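PDB 2GHS: AGR_C_1268p from Agrobacterium tumefaciens str. C58, which probably acts as a gluconolactonase-like enzyme of the SMP-30/regucalcin family, binding one divalent metal cation per subunit. Local coordinates for residues Val35-Gly40 against Arg265-Gly270; Glu45-Leu50 against Ser290-Leu295; Asp109-Arg114 against Ala125-Asp130; Ser136-Met141 against Ile180-Cys185. One frame throughout, in Å; residues are numbered along the deposited sequence.

Contact 1 of 4, residues Val35-Gly40 against Arg265-Gly270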
# COMPACT_ATOMS: atom_id res chain seq x y z
N VAL A 35 -21.15 10.44 0.87
CA VAL A 35 -19.94 11.23 0.55
C VAL A 35 -19.54 12.09 1.74
O VAL A 35 -20.37 12.80 2.33
CB VAL A 35 -20.18 12.08 -0.67
CG1 VAL A 35 -19.00 12.97 -0.97
CG2 VAL A 35 -20.51 11.17 -1.88
N PHE A 36 -18.27 11.99 2.10
CA PHE A 36 -17.65 12.77 3.17
C PHE A 36 -16.62 13.73 2.53
O PHE A 36 -15.50 13.31 2.13
CB PHE A 36 -16.95 11.85 4.16
CG PHE A 36 -17.88 10.95 4.94
CD1 PHE A 36 -18.44 9.82 4.38
CD2 PHE A 36 -18.18 11.25 6.25
CE1 PHE A 36 -19.30 9.00 5.10
CE2 PHE A 36 -19.04 10.43 6.99
CZ PHE A 36 -19.57 9.28 6.41
N PRO A 37 -16.97 15.01 2.40
CA PRO A 37 -15.99 15.98 1.90
C PRO A 37 -14.76 16.04 2.83
O PRO A 37 -14.85 15.71 4.02
CB PRO A 37 -16.77 17.30 1.90
CG PRO A 37 -18.21 16.88 1.74
CD PRO A 37 -18.28 15.65 2.65
N PHE A 38 -13.63 16.48 2.30
CA PHE A 38 -12.42 16.45 3.07
C PHE A 38 -12.45 17.48 4.18
O PHE A 38 -12.69 18.65 3.93
CB PHE A 38 -11.23 16.73 2.17
CG PHE A 38 -9.91 16.59 2.85
CD1 PHE A 38 -9.46 15.36 3.31
CD2 PHE A 38 -9.06 17.68 2.98
CE1 PHE A 38 -8.20 15.23 3.90
CE2 PHE A 38 -7.82 17.57 3.60
CZ PHE A 38 -7.37 16.34 4.04
N ALA A 39 -12.15 17.04 5.39
CA ALA A 39 -12.07 17.92 6.55
C ALA A 39 -10.85 17.53 7.37
O ALA A 39 -10.78 17.74 8.58
CB ALA A 39 -13.33 17.80 7.38
N GLY A 40 -9.87 16.96 6.70
CA GLY A 40 -8.65 16.55 7.39
C GLY A 40 -7.53 17.57 7.24
O GLY A 40 -7.74 18.78 7.15
N ARG A 265 -17.66 7.20 0.61
CA ARG A 265 -16.54 7.76 -0.12
C ARG A 265 -16.02 8.98 0.61
O ARG A 265 -16.78 9.94 0.88
CB ARG A 265 -16.96 8.19 -1.54
CG ARG A 265 -15.88 8.99 -2.27
CD ARG A 265 -16.06 8.99 -3.77
NE ARG A 265 -15.65 7.72 -4.37
CZ ARG A 265 -15.55 7.52 -5.69
NH1 ARG A 265 -15.82 8.50 -6.54
NH2 ARG A 265 -15.16 6.33 -6.17
N TYR A 266 -14.73 8.95 0.94
CA TYR A 266 -14.09 10.00 1.73
C TYR A 266 -13.18 10.73 0.77
O TYR A 266 -12.19 10.15 0.24
CB TYR A 266 -13.28 9.40 2.89
CG TYR A 266 -14.13 8.63 3.88
CD1 TYR A 266 -14.43 7.29 3.66
CD2 TYR A 266 -14.72 9.27 4.96
CE1 TYR A 266 -15.24 6.60 4.52
CE2 TYR A 266 -15.54 8.54 5.85
CZ TYR A 266 -15.79 7.21 5.60
OH TYR A 266 -16.62 6.49 6.48
N GLU A 267 -13.53 11.98 0.48
CA GLU A 267 -12.80 12.80 -0.47
C GLU A 267 -11.44 13.25 0.11
O GLU A 267 -11.31 13.49 1.32
CB GLU A 267 -13.65 13.99 -0.93
CG GLU A 267 -14.94 13.58 -1.67
CD GLU A 267 -15.76 14.76 -2.16
OE1 GLU A 267 -15.56 15.91 -1.70
OE2 GLU A 267 -16.65 14.54 -3.04
N VAL A 268 -10.45 13.33 -0.76
CA VAL A 268 -9.11 13.91 -0.47
C VAL A 268 -8.70 14.79 -1.65
O VAL A 268 -9.13 14.57 -2.77
CB VAL A 268 -8.02 12.86 -0.21
CG1 VAL A 268 -8.40 11.99 1.00
CG2 VAL A 268 -7.84 11.98 -1.35
N PRO A 269 -7.90 15.82 -1.36
CA PRO A 269 -7.56 16.80 -2.40
C PRO A 269 -6.72 16.29 -3.54
O PRO A 269 -6.88 16.79 -4.66
CB PRO A 269 -6.81 17.90 -1.61
CG PRO A 269 -7.26 17.75 -0.24
CD PRO A 269 -7.42 16.25 -0.05
N GLY A 270 -5.83 15.33 -3.30
CA GLY A 270 -5.04 14.76 -4.41
C GLY A 270 -5.83 13.71 -5.14
O GLY A 270 -6.19 12.68 -4.54
O HOH W 1 -12.82 12.97 3.61
O HOH W 2 -13.70 17.36 -0.46
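V35 and F36 run parallel to R265 and Y266 as a short two-bridge ladder, with the CA atoms of F36 and Y266 4.7 Å apart. F36 N donates to R265 O at 2.8 Å, and the bond is nearly straight (171°). E267 N donates in turn to F36 O at 2.9 Å. The ladder then stops, but the chains stay close. One water is hydrogen-bonded to both F36 O and E267 O. A second water accepts from F38 N and donates to E267 OE1.

The aromatic pair is carried by F36 and Y266, whose side chains lie side by side and point the same way. Their rings form an offset stack, with centroids 4.5 Å apart and planes at 22°. CE2 of Y266 sits over one face of the F36 ring, toward the rim. On the V35 side of the sheet, V35 CG1 touches E267 OE2 at 3.5 Å. Further along, with CG anti to the backbone N (chi1 -174°), the F38 ring lies against P269. P269 CD is over the centre of one face, 3.7 Å from the centroid in a CH-pi contact, and G40 N is over the opposite face. E267 O meets the ring edge near CD1.

Strand 34-36 is an outermost strand of its sheet and lies next to 262-267. Beyond 262-267 comes 252-256, where D254 forms a salt bridge with R265 and R255 bonds Y266 OH. W244 of strand 243-248 stacks on Y266.

Contact 2 of 4, residues Glu45-Leu50 against Ser290-Leu295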
# COMPACT_ATOMS: atom_id res chain seq x y z
N GLU A 45 3.60 18.53 3.09
CA GLU A 45 3.41 19.44 1.97
C GLU A 45 4.30 19.15 0.77
O GLU A 45 4.09 19.74 -0.29
CB GLU A 45 3.60 20.88 2.44
CG GLU A 45 2.65 21.31 3.57
CD GLU A 45 1.25 21.76 3.11
OE1 GLU A 45 0.99 21.76 1.88
OE2 GLU A 45 0.41 22.13 3.99
N THR A 46 5.26 18.24 0.89
CA THR A 46 6.09 17.86 -0.25
C THR A 46 5.29 17.00 -1.18
O THR A 46 4.77 15.99 -0.75
CB THR A 46 7.28 17.01 0.21
OG1 THR A 46 7.92 17.64 1.31
CG2 THR A 46 8.29 16.80 -0.90
N PRO A 47 5.19 17.38 -2.45
CA PRO A 47 4.46 16.51 -3.39
C PRO A 47 5.27 15.33 -3.86
O PRO A 47 6.45 15.47 -4.22
CB PRO A 47 4.11 17.44 -4.57
CG PRO A 47 5.00 18.63 -4.42
CD PRO A 47 5.70 18.61 -3.10
N MSE A 48 4.63 14.17 -3.90
CA MSE A 48 5.25 12.95 -4.36
C MSE A 48 4.89 12.71 -5.81
O MSE A 48 3.72 12.77 -6.18
CB MSE A 48 4.71 11.74 -3.59
CG MSE A 48 4.85 11.82 -2.11
SE MSE A 48 6.73 11.67 -1.49
CE MSE A 48 7.08 13.54 -1.34
N LEU A 49 5.89 12.38 -6.61
CA LEU A 49 5.63 11.95 -7.99
C LEU A 49 4.78 10.68 -7.95
O LEU A 49 3.76 10.59 -8.64
CB LEU A 49 6.94 11.74 -8.73
CG LEU A 49 6.85 11.26 -10.15
CD1 LEU A 49 6.11 12.30 -10.96
CD2 LEU A 49 8.29 11.00 -10.66
N LEU A 50 5.16 9.73 -7.09
CA LEU A 50 4.37 8.51 -6.94
C LEU A 50 4.45 8.06 -5.49
O LEU A 50 5.27 7.19 -5.11
CB LEU A 50 4.83 7.43 -7.93
CG LEU A 50 3.97 6.15 -7.95
CD1 LEU A 50 2.53 6.48 -8.08
CD2 LEU A 50 4.41 5.18 -9.06
N SER A 290 -0.79 10.17 -2.27
CA SER A 290 -1.24 10.49 -3.62
C SER A 290 -0.04 10.70 -4.57
O SER A 290 1.12 10.59 -4.19
CB SER A 290 -2.17 11.71 -3.64
OG SER A 290 -1.49 12.91 -3.32
N ALA A 291 -0.35 10.93 -5.83
CA ALA A 291 0.67 10.99 -6.89
C ALA A 291 0.47 12.18 -7.83
O ALA A 291 -0.65 12.66 -8.03
CB ALA A 291 0.66 9.67 -7.72
N ARG A 292 1.59 12.63 -8.42
CA ARG A 292 1.60 13.58 -9.54
C ARG A 292 1.90 12.91 -10.88
O ARG A 292 1.88 13.56 -11.93
CB ARG A 292 2.66 14.66 -9.31
CG ARG A 292 2.22 15.70 -8.36
CD ARG A 292 3.16 16.90 -8.29
NE ARG A 292 2.47 17.88 -7.45
CZ ARG A 292 2.83 19.13 -7.24
NH1 ARG A 292 3.92 19.63 -7.80
NH2 ARG A 292 2.08 19.89 -6.44
N GLU A 293 2.23 11.62 -10.85
CA GLU A 293 2.69 10.90 -12.06
C GLU A 293 1.72 11.11 -13.23
O GLU A 293 0.51 10.97 -13.07
CB GLU A 293 2.86 9.40 -11.76
CG GLU A 293 3.45 8.53 -12.89
CD GLU A 293 3.18 7.03 -12.68
OE1 GLU A 293 2.24 6.69 -11.92
OE2 GLU A 293 3.88 6.19 -13.28
N HIS A 294 2.29 11.46 -14.38
CA HIS A 294 1.57 11.63 -15.64
C HIS A 294 0.82 12.95 -15.77
O HIS A 294 0.48 13.33 -16.88
CB HIS A 294 0.60 10.48 -15.90
CG HIS A 294 1.24 9.13 -15.94
ND1 HIS A 294 0.73 8.05 -15.25
CD2 HIS A 294 2.35 8.68 -16.58
CE1 HIS A 294 1.49 6.99 -15.48
NE2 HIS A 294 2.48 7.35 -16.27
N LEU A 295 0.56 13.65 -14.68
CA LEU A 295 -0.24 14.88 -14.72
C LEU A 295 0.52 15.99 -15.42
O LEU A 295 1.69 16.22 -15.13
CB LEU A 295 -0.58 15.35 -13.31
CG LEU A 295 -1.57 14.51 -12.51
CD1 LEU A 295 -1.80 15.15 -11.14
CD2 LEU A 295 -2.87 14.39 -13.28
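P47 lies over the flat end of R292, with its CB 3.3 Å above the centre of one guanidinium face. The R292 chain is extended from CG to NE, and it crosses the proline obliquely. The backbones meet next to this pair. R292 N points between two carbonyls: it donates to L49 O at 3.0 Å and weakly to M48 O at 3.1 Å. It stands well above the plane of the L49 carbonyl. L49 O also takes a weak bond from E293 N, so two successive amides grip one oxygen. Next to these bonds, A291 CB packs on L50 CD1 at 3.7 Å. The E293 side chain runs alongside L50, and its OE1 is 3.9 Å from L50 CD1.

R292 to L295 form a type II turn, closed by L295 N to R292 O. Outer partners fix the contact groups. R292 NE bonds H306 O. N67 OD1 accepts from L50 N. W248 touches L50, A291 and E293.

The first segment links strand 41-44 to strand 51-57, so it passes from the last blade to the first. This is the ring-closure region of a six-bladed beta-propeller, next to the predicted site residues E52 and R135.

Contact 3 of 4, residues Asp109-Arg114 against Ala125-Asp130. With K (potassium ion), chain B.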
# COMPACT_ATOMS: atom_id res chain seq x y z
N ASP A 109 14.44 -4.52 -7.36
CA ASP A 109 15.63 -5.33 -7.48
C ASP A 109 15.75 -6.49 -6.47
O ASP A 109 16.76 -7.22 -6.47
CB ASP A 109 16.85 -4.38 -7.37
CG ASP A 109 16.94 -3.37 -8.56
OD1 ASP A 109 16.28 -3.58 -9.63
OD2 ASP A 109 17.67 -2.37 -8.41
N GLY A 110 14.71 -6.71 -5.66
CA GLY A 110 14.71 -7.73 -4.66
C GLY A 110 14.24 -7.22 -3.32
O GLY A 110 13.81 -6.06 -3.19
N LEU A 111 14.28 -8.11 -2.33
CA LEU A 111 13.92 -7.83 -0.96
C LEU A 111 15.19 -7.62 -0.13
O LEU A 111 16.11 -8.45 -0.18
CB LEU A 111 13.18 -9.02 -0.41
CG LEU A 111 11.85 -9.29 -1.08
CD1 LEU A 111 11.55 -10.77 -1.10
CD2 LEU A 111 10.78 -8.54 -0.35
N PHE A 112 15.26 -6.50 0.57
CA PHE A 112 16.46 -6.06 1.30
C PHE A 112 16.13 -5.79 2.76
O PHE A 112 15.02 -5.30 3.08
CB PHE A 112 16.99 -4.77 0.69
CG PHE A 112 17.67 -4.95 -0.63
CD1 PHE A 112 16.91 -5.16 -1.77
CD2 PHE A 112 19.06 -5.00 -0.72
CE1 PHE A 112 17.52 -5.35 -2.99
CE2 PHE A 112 19.67 -5.21 -1.96
CZ PHE A 112 18.90 -5.40 -3.09
N LEU A 113 17.05 -6.15 3.63
CA LEU A 113 17.01 -5.74 5.04
C LEU A 113 17.60 -4.33 5.15
O LEU A 113 18.58 -4.02 4.48
CB LEU A 113 17.83 -6.69 5.89
CG LEU A 113 17.42 -8.16 5.89
CD1 LEU A 113 18.19 -8.93 7.01
CD2 LEU A 113 15.92 -8.36 6.04
N ARG A 114 17.00 -3.50 5.99
CA ARG A 114 17.48 -2.15 6.21
C ARG A 114 17.73 -2.01 7.71
O ARG A 114 16.82 -2.26 8.52
CB ARG A 114 16.44 -1.12 5.81
CG ARG A 114 16.90 0.32 6.07
CD ARG A 114 15.98 1.32 5.39
NE ARG A 114 16.46 2.66 5.65
CZ ARG A 114 16.22 3.37 6.74
NH1 ARG A 114 15.37 2.99 7.68
NH2 ARG A 114 16.79 4.54 6.86
N ALA A 125 16.37 -11.59 -0.08
CA ALA A 125 15.94 -12.58 -1.04
C ALA A 125 15.76 -11.94 -2.41
O ALA A 125 15.35 -10.80 -2.50
CB ALA A 125 14.63 -13.22 -0.57
N GLU A 126 16.03 -12.69 -3.47
CA GLU A 126 15.76 -12.20 -4.82
C GLU A 126 14.23 -12.09 -5.03
O GLU A 126 13.46 -12.86 -4.47
CB GLU A 126 16.48 -13.06 -5.89
CG GLU A 126 18.02 -12.84 -5.82
CD GLU A 126 18.86 -13.50 -6.91
OE1 GLU A 126 18.30 -14.18 -7.78
OE2 GLU A 126 20.11 -13.29 -6.88
N LEU A 127 13.78 -11.12 -5.84
CA LEU A 127 12.37 -11.00 -6.20
C LEU A 127 12.38 -10.38 -7.57
O LEU A 127 12.65 -9.17 -7.71
CB LEU A 127 11.62 -10.08 -5.21
CG LEU A 127 10.12 -9.86 -5.44
CD1 LEU A 127 9.40 -11.14 -5.19
CD2 LEU A 127 9.65 -8.72 -4.53
N GLU A 128 12.15 -11.22 -8.59
CA GLU A 128 12.25 -10.77 -9.97
C GLU A 128 13.51 -9.95 -10.18
O GLU A 128 13.54 -8.96 -10.92
CB GLU A 128 11.00 -9.98 -10.34
CG GLU A 128 9.75 -10.85 -10.35
CD GLU A 128 8.54 -10.19 -10.99
OE1 GLU A 128 8.62 -9.01 -11.40
OE2 GLU A 128 7.49 -10.85 -11.06
N SER A 129 14.59 -10.44 -9.57
CA SER A 129 15.87 -9.74 -9.61
C SER A 129 16.55 -9.87 -10.96
O SER A 129 17.54 -9.19 -11.23
CB SER A 129 16.78 -10.24 -8.50
OG SER A 129 16.27 -9.95 -7.20
N ASP A 130 16.09 -10.81 -11.79
CA ASP A 130 16.55 -10.99 -13.15
C ASP A 130 15.57 -10.50 -14.22
O ASP A 130 15.74 -10.84 -15.42
CB ASP A 130 16.81 -12.47 -13.36
CG ASP A 130 15.57 -13.34 -13.12
OD1 ASP A 130 14.53 -12.89 -12.54
OD2 ASP A 130 15.65 -14.53 -13.51
K K B . 12.68 -6.40 -11.45
O HOH W 3 10.12 -6.65 -10.31
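L111 and A125 form an antiparallel, hydrogen-bonded pair at the outer edge of a beta-propeller blade. L111 N donates to A125 O at 2.9 Å, and A125 N returns a longer bond to L111 O at 3.2 Å. This end is tightly packed. L111 CD1 rests on A125 CB at 4.0 Å, and L111 CG meets L127 CD2 at 4.1 Å, the two leucines crossing obliquely. V166 and Y164 of strand 161-167 cover the leucines from the next blade.

G110 adjoins this pair with phi 132° and psi -177°, a conformation natural to glycine. Its CA packs against the backbone N of L127 and against S129 OG. A serine hydroxyl holds the loop to the strand here: S129 OG donates to D109 O at 2.9 Å, from well above the carbonyl plane, and accepts from L127 N.

The solvent side is looser. E126 is exposed and its CB points away from the strand, while S129 and E128 are partly exposed. The loop bends through E128, which has positive phi, and its carbonyl faces a bound potassium ion. D108, L131 and N134 supply further carbonyl oxygens. E128 O is 2.8 Å from the potassium, and a water bound to the same ion donates to E128 OE1 at 3.0 Å.

Contact 4 of 4, residues Ser136-Met141 against Ile180-Cys185. With EDO (1,2-ethanediol), chain D.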
# COMPACT_ATOMS: atom_id res chain seq x y z
N SER A 136 8.52 -3.73 -8.39
CA SER A 136 7.55 -4.06 -7.34
C SER A 136 6.50 -2.99 -7.21
O SER A 136 6.72 -1.84 -7.54
CB SER A 136 8.21 -4.35 -5.97
OG SER A 136 8.95 -3.22 -5.51
N ASN A 137 5.36 -3.36 -6.65
CA ASN A 137 4.28 -2.41 -6.42
C ASN A 137 3.73 -2.63 -5.00
O ASN A 137 4.48 -2.73 -4.03
CB ASN A 137 3.23 -2.49 -7.57
CG ASN A 137 2.34 -1.24 -7.63
OD1 ASN A 137 2.88 -0.14 -7.63
ND2 ASN A 137 0.99 -1.40 -7.71
N ASP A 138 2.43 -2.73 -4.90
CA ASP A 138 1.70 -2.83 -3.63
C ASP A 138 2.13 -4.07 -2.83
O ASP A 138 2.33 -5.14 -3.39
CB ASP A 138 0.24 -2.99 -4.00
CG ASP A 138 -0.67 -3.02 -2.80
OD1 ASP A 138 -0.53 -2.15 -1.88
OD2 ASP A 138 -1.56 -3.91 -2.78
N GLY A 139 2.22 -3.95 -1.53
CA GLY A 139 2.46 -5.15 -0.71
C GLY A 139 1.89 -4.92 0.66
O GLY A 139 1.62 -3.78 1.05
N ARG A 140 1.65 -6.00 1.40
CA ARG A 140 1.16 -5.86 2.78
C ARG A 140 1.51 -7.11 3.59
O ARG A 140 1.52 -8.20 3.04
CB ARG A 140 -0.35 -5.58 2.83
CG ARG A 140 -0.79 -5.02 4.22
CD ARG A 140 -2.14 -4.40 4.24
NE ARG A 140 -2.25 -3.34 3.25
CZ ARG A 140 -1.73 -2.14 3.40
NH1 ARG A 140 -1.10 -1.84 4.51
NH2 ARG A 140 -1.83 -1.24 2.42
N MSE A 141 1.74 -6.92 4.89
CA MSE A 141 2.03 -7.99 5.82
C MSE A 141 0.78 -8.74 6.29
O MSE A 141 -0.21 -8.13 6.70
CB MSE A 141 2.76 -7.43 7.05
CG MSE A 141 4.18 -6.96 6.80
SE MSE A 141 5.29 -8.44 6.21
CE MSE A 141 4.78 -9.73 7.56
N ILE A 180 -1.54 -4.77 -12.90
CA ILE A 180 -1.21 -3.85 -11.82
C ILE A 180 -1.78 -4.42 -10.53
O ILE A 180 -2.97 -4.22 -10.21
CB ILE A 180 -1.74 -2.41 -12.02
CG1 ILE A 180 -1.28 -1.84 -13.39
CG2 ILE A 180 -1.30 -1.51 -10.85
CD1 ILE A 180 -2.05 -0.61 -13.78
N PRO A 181 -0.93 -5.12 -9.77
CA PRO A 181 -1.44 -5.66 -8.50
C PRO A 181 -1.67 -4.59 -7.48
O PRO A 181 -0.90 -3.63 -7.38
CB PRO A 181 -0.35 -6.64 -8.06
CG PRO A 181 0.86 -6.17 -8.72
CD PRO A 181 0.50 -5.46 -9.97
N ASN A 182 -2.77 -4.69 -6.75
CA ASN A 182 -3.10 -3.66 -5.76
C ASN A 182 -4.10 -4.17 -4.76
O ASN A 182 -4.46 -5.36 -4.77
CB ASN A 182 -3.62 -2.41 -6.52
CG ASN A 182 -2.70 -1.20 -6.40
OD1 ASN A 182 -2.21 -0.90 -5.31
ND2 ASN A 182 -2.57 -0.43 -7.52
N SER A 183 -4.54 -3.28 -3.88
CA SER A 183 -5.54 -3.58 -2.84
C SER A 183 -5.27 -4.76 -1.99
O SER A 183 -6.20 -5.39 -1.49
CB SER A 183 -6.93 -3.70 -3.48
OG SER A 183 -7.98 -3.73 -2.49
N ILE A 184 -3.99 -5.08 -1.80
CA ILE A 184 -3.63 -6.22 -0.94
C ILE A 184 -3.87 -5.89 0.52
O ILE A 184 -3.34 -4.91 1.08
CB ILE A 184 -2.17 -6.64 -1.19
CG1 ILE A 184 -1.98 -7.12 -2.64
CG2 ILE A 184 -1.80 -7.73 -0.23
CD1 ILE A 184 -0.50 -7.33 -2.96
N CYS A 185 -4.73 -6.70 1.14
CA CYS A 185 -4.99 -6.56 2.56
C CYS A 185 -5.69 -7.81 3.07
O CYS A 185 -5.97 -8.73 2.31
CB CYS A 185 -5.83 -5.30 2.86
SG CYS A 185 -7.43 -5.27 2.09
C1 EDO D . 0.82 1.93 -9.73
O1 EDO D . 2.06 2.15 -9.06
C2 EDO D . -0.29 2.26 -8.72
O2 EDO D . -0.23 1.40 -7.56
O HOH W 4 -2.80 -2.41 -0.30
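The innermost strands of two neighbouring propeller blades face each other here, where N137, D138 and R140 reach across to P181, N182 and I184. The strand axes run nearly parallel, 17° apart, and approach to 6.0 Å. Side chains, not a backbone ladder, make the bonds between them.

N137 ND2 donates to P181 O at 2.9 Å, with the oxygen in the amide plane. With CG anti to the backbone N (chi1 -176°), the D138 carboxylate reaches across, and OD2 accepts from I184 N at 2.9 Å, nearly along its C-O axis. OD2 is also packed close to I184 CB. N182 OD1 lies 3.5 Å from D138 CB, and the two side chains cross at about a right angle. R140 bends at chi3, and its NE donates to I184 O at 2.9 Å in the guanidinium plane. A water joins D138 OD1, R140 NH2 and I184 O. E321 forms a salt bridge with R140 NH1.

A 1,2-ethanediol, probably from the crystallisation liquor, lies at the N137 end. Its O2 accepts from N137 ND2 at 3.1 Å and from N182 ND2 at 3.0 Å, while its O1 donates to N137 OD1. R135 and E52 bond it too. N137 is a predicted substrate ligand. N182, a predicted metal ligand, touches D233, the predicted proton donor/acceptor. The arrangement is consistent with the central active-site pocket of SMP-30 family propellers.

Contact 4 is the core contact, about 6 Å between its centre and that of the chain, and all but two of its touching residues are buried. Contacts 1, 2 and 3 lie further out and are partly buried. Contacts 1 and 3 fall on opposite sides of the chain centre. Both add an edge strand to a sheet, parallel in 1 and antiparallel in 3. Contacts 1 and 2 touch through G270 and S290, and both join the N-terminal region to the last blades. Their chemistry differs: aromatic stacking in 1, backbone amide-to-carbonyl bonds and a proline over a guanidinium in 2, a potassium-bound loop in 3, and buried polar side chains in 4.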